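Local coordinates for protein pullulanase (Klebsiella oxytoca, PDB 2YOC) that hydrolyses alpha-1,6-glucosidic linkages in pullulan and related branched glucans, and is probably exported through a type 2 secretion system, at residues 667-679 with 706-719. Sequence-based numbering, arbitrary orientation.
Sequences MGYHPKAQILSAW and IASQINLKGTGIGT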
HETATM    1  N   MSE B 667      30.665   0.049  10.592  1.00 49.66           N
HETATM    2  CA  MSE B 667      30.644  -1.408  10.514  1.00 48.67           C
HETATM    3  C   MSE B 667      30.143  -1.972   9.161  1.00 54.06           C
HETATM    4  O   MSE B 667      30.537  -3.073   8.778  1.00 54.21           O
HETATM    5  CB  MSE B 667      29.895  -1.991  11.730  1.00 50.26           C
HETATM    6  CG  MSE B 667      29.973  -3.500  11.870  1.00 56.28           C
HETATM    7 SE   MSE B 667      29.040  -4.064  13.473  1.00 64.12          SE
HETATM    8  CE  MSE B 667      27.311  -3.453  13.109  1.00 60.33           C
ATOM      9  N   GLY B 668      29.341  -1.196   8.434  1.00 51.55           N
ATOM     10  CA  GLY B 668      28.836  -1.570   7.112  1.00 51.69           C
ATOM     11  C   GLY B 668      29.936  -1.851   6.091  1.00 56.73           C
ATOM     12  O   GLY B 668      29.708  -2.556   5.099  1.00 55.30           O
ATOM     13  N   TYR B 669      31.154  -1.303   6.343  1.00 54.44           N
ATOM     14  CA  TYR B 669      32.334  -1.473   5.502  1.00 54.53           C
ATOM     15  C   TYR B 669      32.980  -2.814   5.749  1.00 56.73           C
ATOM     16  O   TYR B 669      33.822  -3.237   4.964  1.00 56.23           O
ATOM     17  CB  TYR B 669      33.309  -0.312   5.700  1.00 57.32           C
ATOM     18  CG  TYR B 669      32.796   0.944   5.035  1.00 61.82           C
ATOM     19  CD1 TYR B 669      31.942   1.812   5.706  1.00 63.97           C
ATOM     20  CD2 TYR B 669      33.131   1.248   3.718  1.00 63.65           C
ATOM     21  CE1 TYR B 669      31.424   2.943   5.080  1.00 66.67           C
ATOM     22  CE2 TYR B 669      32.640   2.390   3.092  1.00 65.20           C
ATOM     23  CZ  TYR B 669      31.756   3.215   3.763  1.00 75.12           C
ATOM     24  OH  TYR B 669      31.262   4.344   3.152  1.00 78.17           O
ATOM     25  N   HIS B 670      32.565  -3.504   6.816  1.00 52.50           N
ATOM     26  CA  HIS B 670      33.056  -4.834   7.129  1.00 51.94           C
ATOM     27  C   HIS B 670      32.089  -5.893   6.575  1.00 52.61           C
ATOM     28  O   HIS B 670      30.859  -5.719   6.652  1.00 50.90           O
ATOM     29  CB  HIS B 670      33.115  -5.061   8.656  1.00 53.29           C
ATOM     30  CG  HIS B 670      34.081  -4.207   9.413  1.00 57.28           C
ATOM     31  ND1 HIS B 670      35.132  -4.769  10.106  1.00 59.36           N
ATOM     32  CD2 HIS B 670      34.082  -2.867   9.628  1.00 58.47           C
ATOM     33  CE1 HIS B 670      35.763  -3.755  10.680  1.00 58.61           C
ATOM     34  NE2 HIS B 670      35.176  -2.592  10.407  1.00 58.44           N
ATOM     35  N   PRO B 671      32.637  -7.041   6.124  1.00 46.43           N
ATOM     36  CA  PRO B 671      31.772  -8.180   5.741  1.00 45.18           C
ATOM     37  C   PRO B 671      31.102  -8.798   6.971  1.00 46.13           C
ATOM     38  O   PRO B 671      31.783  -9.121   7.945  1.00 47.77           O
ATOM     39  CB  PRO B 671      32.764  -9.207   5.155  1.00 46.68           C
ATOM     40  CG  PRO B 671      34.023  -8.428   4.936  1.00 51.87           C
ATOM     41  CD  PRO B 671      34.058  -7.381   5.978  1.00 47.17           C
ATOM     42  N   LYS B 672      29.785  -8.992   6.929  1.00 38.36           N
ATOM     43  CA  LYS B 672      29.032  -9.647   7.990  1.00 37.16           C
ATOM     44  C   LYS B 672      29.775 -10.910   8.466  1.00 46.24           C
ATOM     45  O   LYS B 672      29.847 -11.136   9.681  1.00 52.36           O
ATOM     46  CB  LYS B 672      27.629 -10.011   7.471  1.00 38.89           C
ATOM     47  CG  LYS B 672      26.886 -11.146   8.187  1.00 50.09           C
ATOM     48  CD  LYS B 672      25.403 -11.231   7.748  1.00 46.81           C
ATOM     49  CE  LYS B 672      24.719 -12.476   8.265  1.00 39.19           C
ATOM     50  NZ  LYS B 672      23.538 -12.806   7.438  1.00 63.19           N
ATOM     51  N   ALA B 673      30.367 -11.698   7.535  1.00 38.63           N
ATOM     52  CA  ALA B 673      31.063 -12.935   7.899  1.00 38.63           C
ATOM     53  C   ALA B 673      32.272 -12.747   8.832  1.00 44.33           C
ATOM     54  O   ALA B 673      32.526 -13.581   9.719  1.00 43.85           O
ATOM     55  CB  ALA B 673      31.442 -13.729   6.671  1.00 38.92           C
ATOM     56  N   GLN B 674      32.968 -11.625   8.657  1.00 40.12           N
ATOM     57  CA  GLN B 674      34.131 -11.213   9.430  1.00 39.75           C
ATOM     58  C   GLN B 674      33.637 -10.851  10.846  1.00 46.46           C
ATOM     59  O   GLN B 674      34.084 -11.464  11.830  1.00 44.74           O
ATOM     60  CB  GLN B 674      34.767 -10.005   8.711  1.00 40.02           C
ATOM     61  CG  GLN B 674      36.137  -9.650   9.128  1.00 35.66           C
ATOM     62  CD  GLN B 674      36.085  -8.583  10.160  1.00 58.48           C
ATOM     63  OE1 GLN B 674      35.676  -7.446   9.877  1.00 48.82           O
ATOM     64  NE2 GLN B 674      36.527  -8.925  11.371  1.00 57.55           N
ATOM     65  N   ILE B 675      32.637  -9.940  10.944  1.00 45.02           N
ATOM     66  CA  ILE B 675      32.110  -9.577  12.264  1.00 46.06           C
ATOM     67  C   ILE B 675      31.689 -10.827  13.077  1.00 49.55           C
ATOM     68  O   ILE B 675      32.047 -10.935  14.254  1.00 49.65           O
ATOM     69  CB  ILE B 675      31.028  -8.458  12.219  1.00 48.57           C
ATOM     70  CG1 ILE B 675      31.504  -7.221  11.427  1.00 48.18           C
ATOM     71  CG2 ILE B 675      30.575  -8.076  13.637  1.00 48.46           C
ATOM     72  CD1 ILE B 675      32.654  -6.403  12.063  1.00 54.47           C
ATOM     73  N   LEU B 676      31.006 -11.788  12.428  1.00 45.32           N
ATOM     74  CA  LEU B 676      30.551 -13.010  13.095  1.00 45.18           C
ATOM     75  C   LEU B 676      31.718 -13.918  13.488  1.00 52.64           C
ATOM     76  O   LEU B 676      31.740 -14.466  14.592  1.00 52.27           O
ATOM     77  CB  LEU B 676      29.494 -13.755  12.271  1.00 44.43           C
ATOM     78  CG  LEU B 676      28.240 -12.969  11.858  1.00 47.56           C
ATOM     79  CD1 LEU B 676      27.288 -13.836  11.115  1.00 46.20           C
ATOM     80  CD2 LEU B 676      27.551 -12.355  13.046  1.00 50.42           C
ATOM     81  N   SER B 677      32.728 -13.997  12.617  1.00 50.74           N
ATOM     82  CA  SER B 677      33.943 -14.765  12.867  1.00 49.66           C
ATOM     83  C   SER B 677      34.652 -14.182  14.106  1.00 50.59           C
ATOM     84  O   SER B 677      34.841 -14.899  15.076  1.00 50.41           O
ATOM     85  CB  SER B 677      34.837 -14.728  11.635  1.00 52.76           C
ATOM     86  OG  SER B 677      36.056 -15.411  11.836  1.00 70.06           O
ATOM     87  N   ALA B 678      34.918 -12.863  14.119  1.00 44.94           N
ATOM     88  CA  ALA B 678      35.563 -12.187  15.237  1.00 44.03           C
ATOM     89  C   ALA B 678      34.762 -12.381  16.493  1.00 51.54           C
ATOM     90  O   ALA B 678      35.341 -12.659  17.547  1.00 52.90           O
ATOM     91  CB  ALA B 678      35.700 -10.710  14.948  1.00 44.00           C
ATOM     92  N   TRP B 679      33.424 -12.277  16.383  1.00 48.38           N
ATOM     93  CA  TRP B 679      32.583 -12.456  17.527  1.00 49.57           C
ATOM     94  C   TRP B 679      32.728 -13.856  18.147  1.00 53.48           C
ATOM     95  O   TRP B 679      33.012 -13.953  19.339  1.00 52.12           O
ATOM     96  CB  TRP B 679      31.152 -12.114  17.208  1.00 49.62           C
ATOM     97  CG  TRP B 679      30.326 -11.903  18.448  1.00 52.21           C
ATOM     98  CD1 TRP B 679      30.693 -11.241  19.586  1.00 55.26           C
ATOM     99  CD2 TRP B 679      28.992 -12.360  18.665  1.00 52.58           C
ATOM    100  NE1 TRP B 679      29.687 -11.298  20.512  1.00 54.85           N
ATOM    101  CE2 TRP B 679      28.611 -11.936  19.958  1.00 56.63           C
ATOM    102  CE3 TRP B 679      28.071 -13.066  17.881  1.00 54.12           C
ATOM    103  CZ2 TRP B 679      27.341 -12.171  20.473  1.00 56.23           C
ATOM    104  CZ3 TRP B 679      26.818 -13.321  18.402  1.00 56.01           C
ATOM    105  CH2 TRP B 679      26.458 -12.865  19.676  1.00 56.82           C
ATOM    106  N   ILE B 706      27.577  -7.161   3.335  1.00 52.56           N
ATOM    107  CA  ILE B 706      27.984  -6.148   4.313  1.00 53.00           C
ATOM    108  C   ILE B 706      27.353  -6.360   5.690  1.00 52.02           C
ATOM    109  O   ILE B 706      26.284  -6.939   5.770  1.00 48.06           O
ATOM    110  CB  ILE B 706      27.773  -4.716   3.748  1.00 57.55           C
ATOM    111  CG1 ILE B 706      26.285  -4.302   3.643  1.00 58.11           C
ATOM    112  CG2 ILE B 706      28.495  -4.548   2.409  1.00 60.43           C
ATOM    113  CD1 ILE B 706      26.051  -2.751   3.479  1.00 64.54           C
ATOM    114  N   ALA B 707      28.026  -5.922   6.766  1.00 50.06           N
ATOM    115  CA  ALA B 707      27.515  -6.025   8.142  1.00 49.84           C
ATOM    116  C   ALA B 707      26.557  -4.846   8.370  1.00 53.98           C
ATOM    117  O   ALA B 707      26.944  -3.837   8.999  1.00 52.11           O
ATOM    118  CB  ALA B 707      28.664  -5.974   9.147  1.00 50.37           C
ATOM    119  N   SER B 708      25.325  -4.947   7.788  1.00 49.78           N
ATOM    120  CA  SER B 708      24.333  -3.873   7.892  1.00 48.99           C
ATOM    121  C   SER B 708      23.179  -4.251   8.805  1.00 53.94           C
ATOM    122  O   SER B 708      22.966  -5.442   9.063  1.00 54.33           O
ATOM    123  CB  SER B 708      23.832  -3.445   6.516  1.00 51.83           C
ATOM    124  OG  SER B 708      22.800  -4.279   6.012  1.00 69.66           O
ATOM    125  N   GLN B 709      22.415  -3.226   9.274  1.00 48.79           N
ATOM    126  CA  GLN B 709      21.228  -3.351  10.129  1.00 46.45           C
ATOM    127  C   GLN B 709      20.353  -4.473   9.581  1.00 50.89           C
ATOM    128  O   GLN B 709      19.981  -5.378  10.328  1.00 50.49           O
ATOM    129  CB  GLN B 709      20.416  -2.038  10.125  1.00 47.13           C
ATOM    130  CG  GLN B 709      21.163  -0.799  10.545  1.00 54.52           C
ATOM    131  CD  GLN B 709      20.412   0.464  10.183  1.00 76.38           C
ATOM    132  OE1 GLN B 709      20.385   0.875   9.015  1.00 65.74           O
ATOM    133  NE2 GLN B 709      19.810   1.129  11.185  1.00 69.30           N
ATOM    134  N   ILE B 710      20.075  -4.441   8.261  1.00 48.72           N
ATOM    135  CA  ILE B 710      19.236  -5.431   7.602  1.00 49.58           C
ATOM    136  C   ILE B 710      19.847  -6.814   7.634  1.00 51.52           C
ATOM    137  O   ILE B 710      19.153  -7.769   8.005  1.00 50.22           O
ATOM    138  CB  ILE B 710      18.903  -5.002   6.154  1.00 53.54           C
ATOM    139  CG1 ILE B 710      18.319  -3.571   6.096  1.00 54.99           C
ATOM    140  CG2 ILE B 710      18.012  -6.061   5.439  1.00 52.25           C
ATOM    141  CD1 ILE B 710      16.774  -3.445   6.302  1.00 63.25           C
ATOM    142  N   ASN B 711      21.124  -6.924   7.201  1.00 46.98           N
ATOM    143  CA  ASN B 711      21.830  -8.193   7.088  1.00 47.64           C
ATOM    144  C   ASN B 711      22.096  -8.898   8.416  1.00 53.88           C
ATOM    145  O   ASN B 711      22.232 -10.124   8.434  1.00 56.13           O
ATOM    146  CB  ASN B 711      23.113  -8.016   6.280  1.00 51.00           C
ATOM    147  CG  ASN B 711      22.895  -7.640   4.824  1.00 65.54           C
ATOM    148  OD1 ASN B 711      21.899  -7.976   4.201  1.00 57.14           O
ATOM    149  ND2 ASN B 711      23.852  -6.969   4.222  1.00 55.53           N
ATOM    150  N   LEU B 712      22.153  -8.135   9.527  1.00 48.07           N
ATOM    151  CA  LEU B 712      22.426  -8.675  10.854  1.00 45.90           C
ATOM    152  C   LEU B 712      21.207  -9.194  11.668  1.00 50.09           C
ATOM    153  O   LEU B 712      21.398  -9.676  12.795  1.00 48.67           O
ATOM    154  CB  LEU B 712      23.317  -7.741  11.663  1.00 44.76           C
ATOM    155  CG  LEU B 712      24.730  -7.506  11.102  1.00 49.40           C
ATOM    156  CD1 LEU B 712      25.323  -6.256  11.704  1.00 49.09           C
ATOM    157  CD2 LEU B 712      25.649  -8.732  11.322  1.00 50.27           C
ATOM    158  N   LYS B 713      19.981  -9.166  11.080  1.00 45.83           N
ATOM    159  CA  LYS B 713      18.781  -9.692  11.736  1.00 46.48           C
ATOM    160  C   LYS B 713      19.035 -11.105  12.264  1.00 51.77           C
ATOM    161  O   LYS B 713      19.446 -11.991  11.506  1.00 51.97           O
ATOM    162  CB  LYS B 713      17.570  -9.686  10.788  1.00 49.02           C
ATOM    163  CG  LYS B 713      16.244 -10.094  11.449  1.00 51.74           C
ATOM    164  CD  LYS B 713      15.129 -10.410  10.459  1.00 50.70           C
ATOM    165  CE  LYS B 713      13.865 -10.819  11.204  1.00 77.47           C
ATOM    166  NZ  LYS B 713      12.670 -10.938  10.316  1.00 93.34           N
ATOM    167  N   GLY B 714      18.861 -11.265  13.577  1.00 49.75           N
ATOM    168  CA  GLY B 714      19.043 -12.538  14.275  1.00 50.22           C
ATOM    169  C   GLY B 714      20.466 -13.035  14.494  1.00 53.95           C
ATOM    170  O   GLY B 714      20.626 -14.153  14.980  1.00 53.33           O
ATOM    171  N   THR B 715      21.508 -12.227  14.136  1.00 48.99           N
ATOM    172  CA  THR B 715      22.910 -12.605  14.303  1.00 48.09           C
ATOM    173  C   THR B 715      23.389 -12.425  15.737  1.00 55.88           C
ATOM    174  O   THR B 715      24.266 -13.161  16.186  1.00 58.76           O
ATOM    175  CB  THR B 715      23.835 -11.842  13.356  1.00 50.68           C
ATOM    176  OG1 THR B 715      23.861 -10.449  13.688  1.00 53.59           O
ATOM    177  CG2 THR B 715      23.489 -12.038  11.906  1.00 47.48           C
ATOM    178  N   GLY B 716      22.840 -11.447  16.437  1.00 52.31           N
ATOM    179  CA  GLY B 716      23.256 -11.136  17.796  1.00 52.32           C
ATOM    180  C   GLY B 716      24.011  -9.837  17.838  1.00 58.32           C
ATOM    181  O   GLY B 716      24.080  -9.193  18.887  1.00 60.30           O
ATOM    182  N   ILE B 717      24.567  -9.434  16.691  1.00 54.36           N
ATOM    183  CA  ILE B 717      25.308  -8.184  16.548  1.00 53.68           C
ATOM    184  C   ILE B 717      24.285  -7.082  16.500  1.00 60.32           C
ATOM    185  O   ILE B 717      23.317  -7.178  15.744  1.00 64.14           O
ATOM    186  CB  ILE B 717      26.209  -8.204  15.271  1.00 55.84           C
ATOM    187  CG1 ILE B 717      26.997  -9.530  15.117  1.00 56.34           C
ATOM    188  CG2 ILE B 717      27.115  -6.985  15.178  1.00 55.26           C
ATOM    189  CD1 ILE B 717      28.015  -9.934  16.249  1.00 58.97           C
ATOM    190  N   GLY B 718      24.467  -6.080  17.344  1.00 54.77           N
ATOM    191  CA  GLY B 718      23.575  -4.936  17.416  1.00 53.42           C
ATOM    192  C   GLY B 718      24.000  -3.855  16.456  1.00 56.91           C
ATOM    193  O   GLY B 718      25.170  -3.780  16.062  1.00 55.90           O
ATOM    194  N   THR B 719      23.044  -3.012  16.065  1.00 53.57           N
ATOM    195  CA  THR B 719      23.269  -1.851  15.195  1.00 52.14           C
ATOM    196  C   THR B 719      22.529  -0.657  15.756  1.00 55.15           C
ATOM    197  O   THR B 719      21.511  -0.835  16.428  1.00 54.82           O
ATOM    198  CB  THR B 719      22.789  -2.105  13.776  1.00 54.59           C
ATOM    199  OG1 THR B 719      21.509  -2.726  13.822  1.00 56.18           O
ATOM    200  CG2 THR B 719      23.753  -2.922  12.978  1.00 52.02           C
TER
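Ile717 and Trp679 show how one apolar branch packs a helix on the loop running into a barrel strand: CD1 of Ile717 sits above the rim of the indole, 3.5 Å from CE3 of Trp679. CG1 of Ile717 meets CD2 of Leu676, while CG2, anti to the backbone N, packs against CG2 of Ile675 and SE of selenomethionine Met667. That chain runs extended and then bends at chi3 (60°), which carries CE to CD1 of Leu712 and, at 3.6 Å, to CG2 of Thr719. Nearer the start of the helix, CB of Ala707 nestles against CG1 of Ile675, and its backbone N donates to His670 O (2.8 Å). The extended Lys672 passes alongside Leu712, and its NZ donates to Asn711 O (3.1 Å), tilted 21° from the carbonyl plane.

Farther out, Asn711 ND2 bonds Ile706 O at 2.9 Å, closing the loop back on its own start, and Thr715 OG1 both donates to Leu712 O and accepts from Ile717 N in an ST turn. Helix 672-683 packs on strand 690-693 through Phe691 and on the loop leading into parallel strand 718-720, whose start Met667 reaches, as in the (beta/alpha)8 barrel of alpha-amylase-family glycosidases.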